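Local coordinates for tetratricopeptide TPR_2 repeat protein (Thermobaculum terrenum, PDB 5DJS), which is of unspecified function but pairs tetratricopeptide repeats with a GT-B-type fold of the glycosyl transferase 41 family and holds uridine-5'-diphosphate, at residues R161-G166 with T191-Y196; E182-A187 with G502-E507; A261-T266 with R513-D518. The protein carries 1 engineered substitution. All blocks are in the same frame, centred on the assembly; numbering follows the deposited sequence.

Contact 1 is a strand pair within the N-terminal of the two parallel sheets, edge strand 193-199 beside strand 163-169. Contacts 2 and 3 both use helix 479-521: contact 3 sets it against strand 263-266 of the same sheet, contact 2 against helix 176-187, the connection between the strands of contact 1. Contacts 1 and 3 have centres about 12 Å apart, and Arg161 O receives a probable hydrogen bond of 2.9 Å from Arg513 NH1. Contacts 1 and 2, centred about 13 Å apart, touch where Val195 CG1 packs 4.0 Å from Ile185 CG1. Contacts 2 and 3, centred about 18 Å apart, do not touch (nearest atoms about 7 Å). The Pro183 side chain is about 13 Å from bound UDP.

Contact 1: residues R161-G166 with T191-Y196; sequences RRLRIG and TAYEVY
Glu194 and Arg164 share one face of a parallel strand pair, and Arg162 joins their salt-bridge network from the loop just before the strand. The Arg162 guanidinium and the Glu194 carboxylate are stacked with planes 12° apart, and Glu194 CB lies over one guanidinium face. Arg162 NH2 is a long 3.9 Å from Glu194 OE1, which lies well off the guanidinium plane, so this link is one of charge alone. Arg162, with CG anti to the backbone N and bends at chi2 and chi3, also gives a weak hydrogen bond from NH1 to Tyr193 O. Arg164 runs extended alongside Glu194 and directs NE at OE1, 3.4 Å away, in a weak hydrogen bond; the Tyr196 hydroxyl lies over one face of its guanidinium. On the opposite face, Ile165 CD1 meets Tyr193 CD1 at 3.4 Å, the two side chains crossing obliquely, while Leu163 CD2 touches Tyr193 CE1. Four backbone hydrogen bonds fix the register: Leu163 N to Ala192 O, Glu194 N to Leu163 O, Ile165 N to Glu194 O, and Tyr196 N to Ile165 O, the last three nearly along the C=O axis, whereas Leu163 N stands above the Ala192 carbonyl plane. The strands run 26° from parallel in a beta-alpha-beta unit completed by helix 176-187. Strand 240-243 continues the sheet beyond strand 163-169, and helix 479-521 packs on the face bearing Leu163 and Ile165.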
ATOM      1  N   ARG A 161      -0.893 -31.910 -11.001  1.00 59.33           N
ATOM      2  CA  ARG A 161      -1.281 -32.226  -9.606  1.00 58.55           C
ATOM      3  C   ARG A 161      -1.814 -31.022  -8.828  1.00 56.84           C
ATOM      4  O   ARG A 161      -1.648 -29.866  -9.240  1.00 54.40           O
ATOM      5  CB  ARG A 161      -0.128 -32.870  -8.815  1.00 58.44           C
ATOM      6  CG  ARG A 161       1.071 -31.968  -8.545  1.00 59.81           C
ATOM      7  CD  ARG A 161       2.070 -32.611  -7.604  1.00 59.64           C
ATOM      8  NE  ARG A 161       2.168 -31.867  -6.349  1.00 60.26           N
ATOM      9  CZ  ARG A 161       3.150 -31.026  -6.001  1.00 57.86           C
ATOM     10  NH1 ARG A 161       4.191 -30.777  -6.790  1.00 53.42           N
ATOM     11  NH2 ARG A 161       3.087 -30.429  -4.816  1.00 58.67           N
ATOM     12  N   ARG A 162      -2.451 -31.312  -7.695  1.00 54.30           N
ATOM     13  CA  ARG A 162      -2.934 -30.265  -6.802  1.00 54.15           C
ATOM     14  C   ARG A 162      -1.726 -29.487  -6.262  1.00 53.39           C
ATOM     15  O   ARG A 162      -0.770 -30.084  -5.762  1.00 53.57           O
ATOM     16  CB  ARG A 162      -3.797 -30.848  -5.666  1.00 53.19           C
ATOM     17  CG  ARG A 162      -4.099 -29.857  -4.539  1.00 54.15           C
ATOM     18  CD  ARG A 162      -5.490 -29.978  -3.941  1.00 53.79           C
ATOM     19  NE  ARG A 162      -5.493 -30.455  -2.558  1.00 53.69           N
ATOM     20  CZ  ARG A 162      -6.167 -29.910  -1.535  1.00 57.56           C
ATOM     21  NH1 ARG A 162      -6.932 -28.824  -1.672  1.00 57.95           N
ATOM     22  NH2 ARG A 162      -6.072 -30.469  -0.328  1.00 60.00           N
ATOM     23  N   LEU A 163      -1.784 -28.162  -6.389  1.00 52.24           N
ATOM     24  CA  LEU A 163      -0.698 -27.261  -5.971  1.00 52.20           C
ATOM     25  C   LEU A 163      -0.981 -26.649  -4.607  1.00 52.89           C
ATOM     26  O   LEU A 163      -2.125 -26.369  -4.275  1.00 55.43           O
ATOM     27  CB  LEU A 163      -0.515 -26.135  -6.991  1.00 50.93           C
ATOM     28  CG  LEU A 163       0.503 -26.281  -8.130  1.00 53.92           C
ATOM     29  CD1 LEU A 163       0.828 -27.719  -8.506  1.00 57.10           C
ATOM     30  CD2 LEU A 163       0.009 -25.506  -9.344  1.00 52.72           C
ATOM     31  N   ARG A 164       0.071 -26.440  -3.822  1.00 51.84           N
ATOM     32  CA  ARG A 164      -0.038 -25.753  -2.538  1.00 51.43           C
ATOM     33  C   ARG A 164       0.436 -24.330  -2.715  1.00 49.22           C
ATOM     34  O   ARG A 164       1.571 -24.112  -3.155  1.00 52.33           O
ATOM     35  CB  ARG A 164       0.820 -26.436  -1.493  1.00 51.27           C
ATOM     36  CG  ARG A 164       0.271 -27.772  -1.089  1.00 49.91           C
ATOM     37  CD  ARG A 164       1.265 -28.466  -0.207  1.00 51.31           C
ATOM     38  NE  ARG A 164       0.697 -29.683   0.353  1.00 54.71           N
ATOM     39  CZ  ARG A 164       1.402 -30.672   0.893  1.00 54.99           C
ATOM     40  NH1 ARG A 164       2.734 -30.622   0.974  1.00 59.40           N
ATOM     41  NH2 ARG A 164       0.769 -31.730   1.345  1.00 52.39           N
ATOM     42  N   ILE A 165      -0.432 -23.376  -2.384  1.00 45.42           N
ATOM     43  CA  ILE A 165      -0.115 -21.951  -2.487  1.00 45.15           C
ATOM     44  C   ILE A 165       0.049 -21.361  -1.096  1.00 41.39           C
ATOM     45  O   ILE A 165      -0.791 -21.562  -0.217  1.00 38.41           O
ATOM     46  CB  ILE A 165      -1.191 -21.150  -3.254  1.00 49.05           C
ATOM     47  CG1 ILE A 165      -1.399 -21.734  -4.656  1.00 52.31           C
ATOM     48  CG2 ILE A 165      -0.772 -19.689  -3.391  1.00 50.66           C
ATOM     49  CD1 ILE A 165      -2.681 -21.281  -5.314  1.00 55.48           C
ATOM     50  N   GLY A 166       1.141 -20.626  -0.920  1.00 40.20           N
ATOM     51  CA  GLY A 166       1.444 -19.937   0.330  1.00 39.60           C
ATOM     52  C   GLY A 166       1.415 -18.436   0.132  1.00 37.45           C
ATOM     53  O   GLY A 166       2.136 -17.899  -0.710  1.00 36.60           O
ATOM     54  N   THR A 191      -9.967 -28.515  -5.550  1.00 48.41           N
ATOM     55  CA  THR A 191      -9.597 -29.721  -6.312  1.00 49.51           C
ATOM     56  C   THR A 191      -8.142 -29.589  -6.810  1.00 49.39           C
ATOM     57  O   THR A 191      -7.367 -30.551  -6.748  1.00 47.34           O
ATOM     58  CB  THR A 191     -10.547 -30.021  -7.516  1.00 50.72           C
ATOM     59  OG1 THR A 191     -10.474 -28.971  -8.490  1.00 50.26           O
ATOM     60  CG2 THR A 191     -12.016 -30.208  -7.059  1.00 51.85           C
ATOM     61  N   ALA A 192      -7.783 -28.379  -7.255  1.00 48.87           N
ATOM     62  CA  ALA A 192      -6.490 -28.098  -7.898  1.00 48.03           C
ATOM     63  C   ALA A 192      -5.486 -27.267  -7.064  1.00 47.54           C
ATOM     64  O   ALA A 192      -4.315 -27.181  -7.446  1.00 42.29           O
ATOM     65  CB  ALA A 192      -6.733 -27.419  -9.242  1.00 46.90           C
ATOM     66  N   TYR A 193      -5.931 -26.656  -5.957  1.00 47.73           N
ATOM     67  CA  TYR A 193      -5.080 -25.769  -5.148  1.00 48.12           C
ATOM     68  C   TYR A 193      -5.351 -25.922  -3.658  1.00 48.69           C
ATOM     69  O   TYR A 193      -6.452 -26.260  -3.260  1.00 51.23           O
ATOM     70  CB  TYR A 193      -5.283 -24.305  -5.555  1.00 50.19           C
ATOM     71  CG  TYR A 193      -4.929 -24.031  -6.997  1.00 51.19           C
ATOM     72  CD1 TYR A 193      -3.617 -23.786  -7.372  1.00 53.36           C
ATOM     73  CD2 TYR A 193      -5.909 -24.053  -7.996  1.00 55.13           C
ATOM     74  CE1 TYR A 193      -3.279 -23.553  -8.701  1.00 56.66           C
ATOM     75  CE2 TYR A 193      -5.586 -23.829  -9.332  1.00 55.21           C
ATOM     76  CZ  TYR A 193      -4.271 -23.577  -9.681  1.00 57.01           C
ATOM     77  OH  TYR A 193      -3.945 -23.358 -11.001  1.00 58.80           O
ATOM     78  N   GLU A 194      -4.336 -25.683  -2.834  1.00 48.70           N
ATOM     79  CA  GLU A 194      -4.497 -25.688  -1.380  1.00 50.84           C
ATOM     80  C   GLU A 194      -3.850 -24.444  -0.780  1.00 50.96           C
ATOM     81  O   GLU A 194      -2.743 -24.073  -1.167  1.00 55.31           O
ATOM     82  CB  GLU A 194      -3.872 -26.940  -0.775  1.00 51.20           C
ATOM     83  CG  GLU A 194      -4.138 -27.073   0.718  1.00 50.47           C
ATOM     84  CD  GLU A 194      -3.521 -28.308   1.304  1.00 50.97           C
ATOM     85  OE1 GLU A 194      -2.653 -28.938   0.634  1.00 52.53           O
ATOM     86  OE2 GLU A 194      -3.888 -28.650   2.453  1.00 49.05           O
ATOM     87  N   VAL A 195      -4.517 -23.842   0.198  1.00 48.77           N
ATOM     88  CA  VAL A 195      -4.194 -22.485   0.633  1.00 50.64           C
ATOM     89  C   VAL A 195      -3.584 -22.434   2.040  1.00 49.78           C
ATOM     90  O   VAL A 195      -4.267 -22.691   3.046  1.00 46.29           O
ATOM     91  CB  VAL A 195      -5.435 -21.564   0.532  1.00 51.75           C
ATOM     92  CG1 VAL A 195      -5.110 -20.157   1.016  1.00 52.50           C
ATOM     93  CG2 VAL A 195      -5.945 -21.498  -0.906  1.00 50.44           C
ATOM     94  N   TYR A 196      -2.294 -22.086   2.071  1.00 48.20           N
ATOM     95  CA  TYR A 196      -1.547 -21.780   3.287  1.00 48.25           C
ATOM     96  C   TYR A 196      -1.429 -20.264   3.380  1.00 46.08           C
ATOM     97  O   TYR A 196      -1.158 -19.598   2.383  1.00 44.82           O
ATOM     98  CB  TYR A 196      -0.137 -22.388   3.215  1.00 50.28           C
ATOM     99  CG  TYR A 196      -0.077 -23.906   3.337  1.00 52.67           C
ATOM    100  CD1 TYR A 196      -0.623 -24.734   2.353  1.00 53.32           C
ATOM    101  CD2 TYR A 196       0.544 -24.517   4.431  1.00 54.09           C
ATOM    102  CE1 TYR A 196      -0.569 -26.116   2.460  1.00 52.50           C
ATOM    103  CE2 TYR A 196       0.599 -25.901   4.544  1.00 54.71           C
ATOM    104  CZ  TYR A 196       0.039 -26.696   3.554  1.00 53.71           C
ATOM    105  OH  TYR A 196       0.076 -28.070   3.639  1.00 54.70           O
TER

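Contact 2: residues E182-A187 with G502-E507; sequences EPVIEA and GSFTAE
Val184 presses its CG2 methyl against the edge of the Phe504 ring, in the ring plane, 3.5 Å from CE2. The contact joins two helices of the GT-B-type fold: helix 176-187, the crossover of a beta-alpha-beta unit, and the long C-terminal helix 479-521. Their short segments cross at -76° with axes 9.2 Å apart, so the meeting is steep and local, burying 196 Å². Val184 has CG2 anti to its carbonyl carbon; in Phe504, chi1 of 172°, CG anti to the backbone N, sends the ring toward segment 182-187, and chi2 of 73° turns its CD2-CE2 edge to the methyl. One residue on, Thr505 points its CB at the other helix, and its CG2 approaches the backbone of Val184, 3.8 Å from CA. No hydrogen bond crosses between the segments. Gln501, just ahead of 502-507, adds a polar link by donating from NE2 to Pro183 O and Glu186 OE2. Phe504 also rests on Arg306 and Pro310, while Ile185, directed away from 502-507, packs on Val195 and Cys197 of strand 193-199. At the final residue of segment 182-187, Ala187 CB lies 3.7 Å from Thr505 CG2.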
ATOM      1  N   GLU A 182      -9.199 -11.843   0.653  1.00 57.08           N
ATOM      2  CA  GLU A 182     -10.413 -12.571   1.088  1.00 59.21           C
ATOM      3  C   GLU A 182     -11.211 -13.261  -0.043  1.00 58.24           C
ATOM      4  O   GLU A 182     -11.460 -14.464   0.042  1.00 58.89           O
ATOM      5  CB  GLU A 182     -11.334 -11.665   1.924  1.00 61.67           C
ATOM      6  CG  GLU A 182     -12.630 -12.342   2.350  1.00 63.94           C
ATOM      7  CD  GLU A 182     -13.366 -11.613   3.456  1.00 66.52           C
ATOM      8  OE1 GLU A 182     -14.136 -12.285   4.170  1.00 66.82           O
ATOM      9  OE2 GLU A 182     -13.198 -10.384   3.614  1.00 64.53           O
ATOM     10  N   PRO A 183     -11.615 -12.514  -1.092  1.00 55.82           N
ATOM     11  CA  PRO A 183     -12.309 -13.190  -2.191  1.00 54.85           C
ATOM     12  C   PRO A 183     -11.493 -14.315  -2.820  1.00 54.83           C
ATOM     13  O   PRO A 183     -12.041 -15.396  -3.087  1.00 57.18           O
ATOM     14  CB  PRO A 183     -12.542 -12.071  -3.218  1.00 56.38           C
ATOM     15  CG  PRO A 183     -11.633 -10.961  -2.820  1.00 57.54           C
ATOM     16  CD  PRO A 183     -11.506 -11.063  -1.333  1.00 56.76           C
ATOM     17  N   VAL A 184     -10.200 -14.061  -3.035  1.00 50.42           N
ATOM     18  CA  VAL A 184      -9.296 -15.033  -3.665  1.00 51.64           C
ATOM     19  C   VAL A 184      -9.165 -16.321  -2.844  1.00 53.46           C
ATOM     20  O   VAL A 184      -9.236 -17.418  -3.392  1.00 53.39           O
ATOM     21  CB  VAL A 184      -7.910 -14.413  -3.960  1.00 49.96           C
ATOM     22  CG1 VAL A 184      -6.884 -15.463  -4.380  1.00 50.03           C
ATOM     23  CG2 VAL A 184      -8.040 -13.370  -5.056  1.00 49.97           C
ATOM     24  N   ILE A 185      -8.972 -16.173  -1.538  1.00 55.13           N
ATOM     25  CA  ILE A 185      -8.882 -17.310  -0.629  1.00 55.26           C
ATOM     26  C   ILE A 185     -10.180 -18.122  -0.607  1.00 55.43           C
ATOM     27  O   ILE A 185     -10.129 -19.349  -0.661  1.00 60.14           O
ATOM     28  CB  ILE A 185      -8.483 -16.849   0.796  1.00 56.52           C
ATOM     29  CG1 ILE A 185      -6.983 -16.627   0.845  1.00 59.78           C
ATOM     30  CG2 ILE A 185      -8.857 -17.874   1.853  1.00 59.06           C
ATOM     31  CD1 ILE A 185      -6.495 -16.084   2.170  1.00 67.19           C
ATOM     32  N   GLU A 186     -11.328 -17.445  -0.513  1.00 53.70           N
ATOM     33  CA  GLU A 186     -12.633 -18.128  -0.520  1.00 51.75           C
ATOM     34  C   GLU A 186     -12.863 -18.930  -1.807  1.00 45.20           C
ATOM     35  O   GLU A 186     -13.251 -20.078  -1.748  1.00 46.29           O
ATOM     36  CB  GLU A 186     -13.793 -17.137  -0.323  1.00 54.34           C
ATOM     37  CG  GLU A 186     -15.157 -17.815  -0.175  1.00 56.38           C
ATOM     38  CD  GLU A 186     -16.303 -16.847   0.039  1.00 56.37           C
ATOM     39  OE1 GLU A 186     -17.118 -17.091   0.959  1.00 56.09           O
ATOM     40  OE2 GLU A 186     -16.397 -15.853  -0.718  1.00 54.06           O
ATOM     41  N   ALA A 187     -12.600 -18.323  -2.955  1.00 41.34           N
ATOM     42  CA  ALA A 187     -12.946 -18.915  -4.257  1.00 39.74           C
ATOM     43  C   ALA A 187     -11.901 -19.856  -4.862  1.00 38.30           C
ATOM     44  O   ALA A 187     -12.125 -20.401  -5.943  1.00 36.10           O
ATOM     45  CB  ALA A 187     -13.262 -17.801  -5.255  1.00 40.44           C
ATOM     46  N   GLY A 502     -15.127 -15.140  -8.632  1.00 42.43           N
ATOM     47  CA  GLY A 502     -14.761 -16.393  -9.293  1.00 40.96           C
ATOM     48  C   GLY A 502     -14.093 -16.203 -10.639  1.00 41.44           C
ATOM     49  O   GLY A 502     -13.226 -16.990 -11.027  1.00 42.18           O
ATOM     50  N   SER A 503     -14.487 -15.158 -11.355  1.00 42.10           N
ATOM     51  CA  SER A 503     -13.893 -14.857 -12.651  1.00 43.79           C
ATOM     52  C   SER A 503     -12.410 -14.479 -12.506  1.00 46.88           C
ATOM     53  O   SER A 503     -11.567 -14.967 -13.268  1.00 45.37           O
ATOM     54  CB  SER A 503     -14.670 -13.741 -13.345  1.00 43.99           C
ATOM     55  OG  SER A 503     -14.377 -13.732 -14.722  1.00 47.14           O
ATOM     56  N   PHE A 504     -12.093 -13.636 -11.512  1.00 49.13           N
ATOM     57  CA  PHE A 504     -10.702 -13.241 -11.253  1.00 48.71           C
ATOM     58  C   PHE A 504      -9.832 -14.416 -10.801  1.00 48.22           C
ATOM     59  O   PHE A 504      -8.766 -14.649 -11.378  1.00 46.69           O
ATOM     60  CB  PHE A 504     -10.580 -12.128 -10.196  1.00 50.39           C
ATOM     61  CG  PHE A 504      -9.147 -11.860  -9.783  1.00 49.13           C
ATOM     62  CD1 PHE A 504      -8.280 -11.210 -10.652  1.00 46.97           C
ATOM     63  CD2 PHE A 504      -8.647 -12.308  -8.558  1.00 49.87           C
ATOM     64  CE1 PHE A 504      -6.954 -10.977 -10.314  1.00 47.75           C
ATOM     65  CE2 PHE A 504      -7.315 -12.083  -8.212  1.00 48.66           C
ATOM     66  CZ  PHE A 504      -6.470 -11.414  -9.089  1.00 47.70           C
ATOM     67  N   THR A 505     -10.269 -15.144  -9.768  1.00 45.77           N
ATOM     68  CA  THR A 505      -9.375 -16.142  -9.166  1.00 46.54           C
ATOM     69  C   THR A 505      -9.127 -17.311 -10.121  1.00 49.28           C
ATOM     70  O   THR A 505      -8.099 -17.960 -10.028  1.00 58.80           O
ATOM     71  CB  THR A 505      -9.768 -16.668  -7.758  1.00 45.36           C
ATOM     72  OG1 THR A 505     -10.238 -18.012  -7.837  1.00 49.35           O
ATOM     73  CG2 THR A 505     -10.776 -15.802  -7.050  1.00 44.97           C
ATOM     74  N   ALA A 506     -10.055 -17.569 -11.037  1.00 48.82           N
ATOM     75  CA  ALA A 506      -9.821 -18.541 -12.100  1.00 48.96           C
ATOM     76  C   ALA A 506      -8.713 -18.053 -13.036  1.00 46.47           C
ATOM     77  O   ALA A 506      -7.852 -18.836 -13.417  1.00 44.12           O
ATOM     78  CB  ALA A 506     -11.111 -18.824 -12.877  1.00 50.05           C
ATOM     79  N   GLU A 507      -8.733 -16.769 -13.399  1.00 46.36           N
ATOM     80  CA  GLU A 507      -7.672 -16.189 -14.251  1.00 48.20           C
ATOM     81  C   GLU A 507      -6.272 -16.200 -13.581  1.00 47.96           C
ATOM     82  O   GLU A 507      -5.243 -16.382 -14.261  1.00 44.11           O
ATOM     83  CB  GLU A 507      -8.056 -14.775 -14.702  1.00 49.92           C
ATOM     84  CG  GLU A 507      -8.894 -14.743 -15.966  1.00 53.22           C
ATOM     85  CD  GLU A 507      -8.044 -14.831 -17.224  1.00 59.36           C
ATOM     86  OE1 GLU A 507      -7.059 -14.050 -17.352  1.00 60.42           O
ATOM     87  OE2 GLU A 507      -8.362 -15.681 -18.089  1.00 62.58           O
TER

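Contact 3: residues A261-T266 with R513-D518; sequences APVQVT and RRMWRD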
ATOM      1  N   ALA A 261      10.568 -22.104  -2.122  1.00 40.95           N
ATOM      2  CA  ALA A 261       9.632 -22.660  -3.085  1.00 39.71           C
ATOM      3  C   ALA A 261      10.166 -22.452  -4.503  1.00 38.68           C
ATOM      4  O   ALA A 261      10.845 -21.445  -4.771  1.00 37.35           O
ATOM      5  CB  ALA A 261       8.279 -21.986  -2.937  1.00 40.52           C
ATOM      6  N   PRO A 262       9.856 -23.389  -5.419  1.00 35.99           N
ATOM      7  CA  PRO A 262      10.295 -23.299  -6.821  1.00 35.29           C
ATOM      8  C   PRO A 262       9.597 -22.240  -7.695  1.00 36.97           C
ATOM      9  O   PRO A 262      10.096 -21.898  -8.777  1.00 36.70           O
ATOM     10  CB  PRO A 262       9.950 -24.672  -7.366  1.00 35.84           C
ATOM     11  CG  PRO A 262       8.787 -25.120  -6.551  1.00 35.37           C
ATOM     12  CD  PRO A 262       9.040 -24.597  -5.174  1.00 34.89           C
ATOM     13  N   VAL A 263       8.426 -21.780  -7.269  1.00 38.11           N
ATOM     14  CA  VAL A 263       7.734 -20.675  -7.927  1.00 39.13           C
ATOM     15  C   VAL A 263       7.468 -19.603  -6.878  1.00 38.15           C
ATOM     16  O   VAL A 263       6.772 -19.845  -5.893  1.00 39.44           O
ATOM     17  CB  VAL A 263       6.414 -21.142  -8.573  1.00 39.72           C
ATOM     18  CG1 VAL A 263       5.648 -19.965  -9.147  1.00 40.26           C
ATOM     19  CG2 VAL A 263       6.688 -22.175  -9.661  1.00 39.39           C
ATOM     20  N   GLN A 264       8.027 -18.419  -7.094  1.00 37.81           N
ATOM     21  CA  GLN A 264       7.880 -17.324  -6.149  1.00 38.22           C
ATOM     22  C   GLN A 264       7.390 -16.073  -6.868  1.00 38.18           C
ATOM     23  O   GLN A 264       7.979 -15.650  -7.881  1.00 36.90           O
ATOM     24  CB  GLN A 264       9.198 -17.091  -5.422  1.00 38.04           C
ATOM     25  CG  GLN A 264       9.636 -18.318  -4.637  1.00 36.83           C
ATOM     26  CD  GLN A 264      10.699 -18.033  -3.603  1.00 37.90           C
ATOM     27  OE1 GLN A 264      10.599 -18.500  -2.470  1.00 39.48           O
ATOM     28  NE2 GLN A 264      11.726 -17.269  -3.979  1.00 38.65           N
ATOM     29  N   VAL A 265       6.314 -15.501  -6.318  1.00 37.19           N
ATOM     30  CA  VAL A 265       5.481 -14.495  -6.980  1.00 36.85           C
ATOM     31  C   VAL A 265       5.242 -13.302  -6.059  1.00 36.89           C
ATOM     32  O   VAL A 265       4.961 -13.475  -4.863  1.00 33.46           O
ATOM     33  CB  VAL A 265       4.090 -15.083  -7.302  1.00 38.38           C
ATOM     34  CG1 VAL A 265       3.194 -14.052  -7.974  1.00 38.77           C
ATOM     35  CG2 VAL A 265       4.199 -16.323  -8.170  1.00 38.42           C
ATOM     36  N   THR A 266       5.317 -12.094  -6.617  1.00 38.67           N
ATOM     37  CA  THR A 266       4.889 -10.881  -5.889  1.00 39.30           C
ATOM     38  C   THR A 266       3.619 -10.326  -6.559  1.00 39.14           C
ATOM     39  O   THR A 266       3.558 -10.200  -7.784  1.00 41.29           O
ATOM     40  CB  THR A 266       6.036  -9.836  -5.755  1.00 38.80           C
ATOM     41  OG1 THR A 266       5.694  -8.867  -4.754  1.00 38.53           O
ATOM     42  CG2 THR A 266       6.371  -9.131  -7.080  1.00 37.81           C
ATOM     43  N   ARG A 513      -0.876 -21.892 -12.694  1.00 45.74           N
ATOM     44  CA  ARG A 513      -0.701 -23.167 -13.383  1.00 47.06           C
ATOM     45  C   ARG A 513       0.382 -23.079 -14.461  1.00 47.01           C
ATOM     46  O   ARG A 513       1.180 -23.995 -14.616  1.00 46.23           O
ATOM     47  CB  ARG A 513      -2.038 -23.637 -13.990  1.00 46.02           C
ATOM     48  CG  ARG A 513      -2.032 -25.044 -14.596  1.00 45.25           C
ATOM     49  CD  ARG A 513      -1.633 -26.146 -13.614  1.00 44.68           C
ATOM     50  NE  ARG A 513      -2.468 -26.193 -12.408  1.00 42.53           N
ATOM     51  CZ  ARG A 513      -2.369 -27.117 -11.453  1.00 41.85           C
ATOM     52  NH1 ARG A 513      -1.469 -28.102 -11.538  1.00 41.15           N
ATOM     53  NH2 ARG A 513      -3.176 -27.061 -10.393  1.00 43.58           N
ATOM     54  N   ARG A 514       0.403 -21.976 -15.196  1.00 49.55           N
ATOM     55  CA  ARG A 514       1.353 -21.809 -16.288  1.00 55.11           C
ATOM     56  C   ARG A 514       2.756 -21.490 -15.767  1.00 54.71           C
ATOM     57  O   ARG A 514       3.743 -21.828 -16.415  1.00 50.40           O
ATOM     58  CB  ARG A 514       0.832 -20.775 -17.291  1.00 62.71           C
ATOM     59  CG  ARG A 514      -0.333 -21.339 -18.114  1.00 75.91           C
ATOM     60  CD  ARG A 514      -1.315 -20.297 -18.647  1.00 83.55           C
ATOM     61  NE  ARG A 514      -0.631 -19.128 -19.188  1.00 90.07           N
ATOM     62  CZ  ARG A 514       0.014 -19.078 -20.357  1.00100.04           C
ATOM     63  NH1 ARG A 514       0.086 -20.141 -21.166  1.00102.22           N
ATOM     64  NH2 ARG A 514       0.604 -17.940 -20.725  1.00105.57           N
ATOM     65  N   MET A 515       2.837 -20.859 -14.594  1.00 54.87           N
ATOM     66  CA  MET A 515       4.097 -20.734 -13.853  1.00 54.39           C
ATOM     67  C   MET A 515       4.630 -22.113 -13.456  1.00 55.05           C
ATOM     68  O   MET A 515       5.832 -22.382 -13.565  1.00 55.16           O
ATOM     69  CB  MET A 515       3.911 -19.933 -12.554  1.00 52.66           C
ATOM     70  CG  MET A 515       3.614 -18.448 -12.688  1.00 52.03           C
ATOM     71  SD  MET A 515       3.096 -17.765 -11.086  1.00 44.21           S
ATOM     72  CE  MET A 515       2.074 -16.407 -11.645  1.00 47.06           C
ATOM     73  N   TRP A 516       3.728 -22.954 -12.953  1.00 55.11           N
ATOM     74  CA  TRP A 516       4.071 -24.300 -12.501  1.00 59.62           C
ATOM     75  C   TRP A 516       4.446 -25.229 -13.660  1.00 60.70           C
ATOM     76  O   TRP A 516       5.455 -25.928 -13.580  1.00 59.47           O
ATOM     77  CB  TRP A 516       2.930 -24.906 -11.680  1.00 61.50           C
ATOM     78  CG  TRP A 516       3.205 -26.303 -11.244  1.00 63.21           C
ATOM     79  CD1 TRP A 516       2.672 -27.431 -11.772  1.00 66.93           C
ATOM     80  CD2 TRP A 516       4.093 -26.724 -10.203  1.00 66.13           C
ATOM     81  NE1 TRP A 516       3.162 -28.538 -11.123  1.00 70.00           N
ATOM     82  CE2 TRP A 516       4.037 -28.132 -10.153  1.00 68.72           C
ATOM     83  CE3 TRP A 516       4.930 -26.050  -9.305  1.00 66.63           C
ATOM     84  CZ2 TRP A 516       4.782 -28.883  -9.243  1.00 67.22           C
ATOM     85  CZ3 TRP A 516       5.678 -26.801  -8.396  1.00 66.91           C
ATOM     86  CH2 TRP A 516       5.594 -28.204  -8.373  1.00 66.85           C
ATOM     87  N   ARG A 517       3.646 -25.234 -14.727  1.00 64.44           N
ATOM     88  CA  ARG A 517       3.991 -26.008 -15.921  1.00 68.84           C
ATOM     89  C   ARG A 517       5.411 -25.664 -16.359  1.00 65.25           C
ATOM     90  O   ARG A 517       6.225 -26.561 -16.525  1.00 66.29           O
ATOM     91  CB  ARG A 517       2.997 -25.797 -17.084  1.00 75.34           C
ATOM     92  CG  ARG A 517       3.526 -26.295 -18.442  1.00 83.50           C
ATOM     93  CD  ARG A 517       2.464 -26.545 -19.509  1.00 89.58           C
ATOM     94  NE  ARG A 517       1.460 -25.481 -19.597  1.00 95.79           N
ATOM     95  CZ  ARG A 517       0.232 -25.514 -19.065  1.00100.54           C
ATOM     96  NH1 ARG A 517      -0.216 -26.567 -18.371  1.00100.53           N
ATOM     97  NH2 ARG A 517      -0.570 -24.462 -19.225  1.00100.46           N
ATOM     98  N   ASP A 518       5.692 -24.371 -16.522  1.00 64.77           N
ATOM     99  CA  ASP A 518       7.013 -23.887 -16.971  1.00 65.29           C
ATOM    100  C   ASP A 518       8.178 -24.267 -16.046  1.00 61.52           C
ATOM    101  O   ASP A 518       9.300 -24.447 -16.519  1.00 59.75           O
ATOM    102  CB  ASP A 518       7.002 -22.362 -17.185  1.00 66.93           C
ATOM    103  CG  ASP A 518       6.224 -21.941 -18.430  1.00 70.09           C
ATOM    104  OD1 ASP A 518       5.319 -22.680 -18.879  1.00 73.11           O
ATOM    105  OD2 ASP A 518       6.512 -20.849 -18.955  1.00 70.77           O
TER
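Met515 reaches from helix 479-521 to strand 263-266 with its chain extended beyond CG, and CB, SD and CE each meet a valine. Its CB points toward the strand and packs against Val263 CG1 at 3.8 Å. With CG anti to the carbonyl carbon (chi1 -69°) and chi2 at 168°, SD is carried on to Val265 CG2, 3.4 Å away, while remaining 3.9 Å from Val263 CG1. The terminal CE stays beside the same Val265 methyl at 4.1 Å. The methionine crosses both valines at about a right angle; Val263 and Val265, two residues apart on the strand, both direct CB toward the helix. Beyond it, the Trp516 indole is met near its plane: Pro262 CG stands at the ring edge, 4.0 Å from CZ3, and Val263 CG2 similarly, 4.3 Å from CE3. Chi1, with CG anti to the backbone N, and chi2 together turn the benzo edge of Trp516 to the strand, while NE1 is hydrogen-bonded to Asp158 O. Every meeting is between apolar side chains, and no hydrogen bond joins the segments. Met515 extends the contact to Tyr281 and Val283 of the next strand, and Trp516 reaches Leu163 in strand 163-169. Strand and helix segments run at 147° with axes 9.5 Å apart, a C-terminal helix packed on the N-terminal Rossmann-like sheet, as is typical of the GT-B fold.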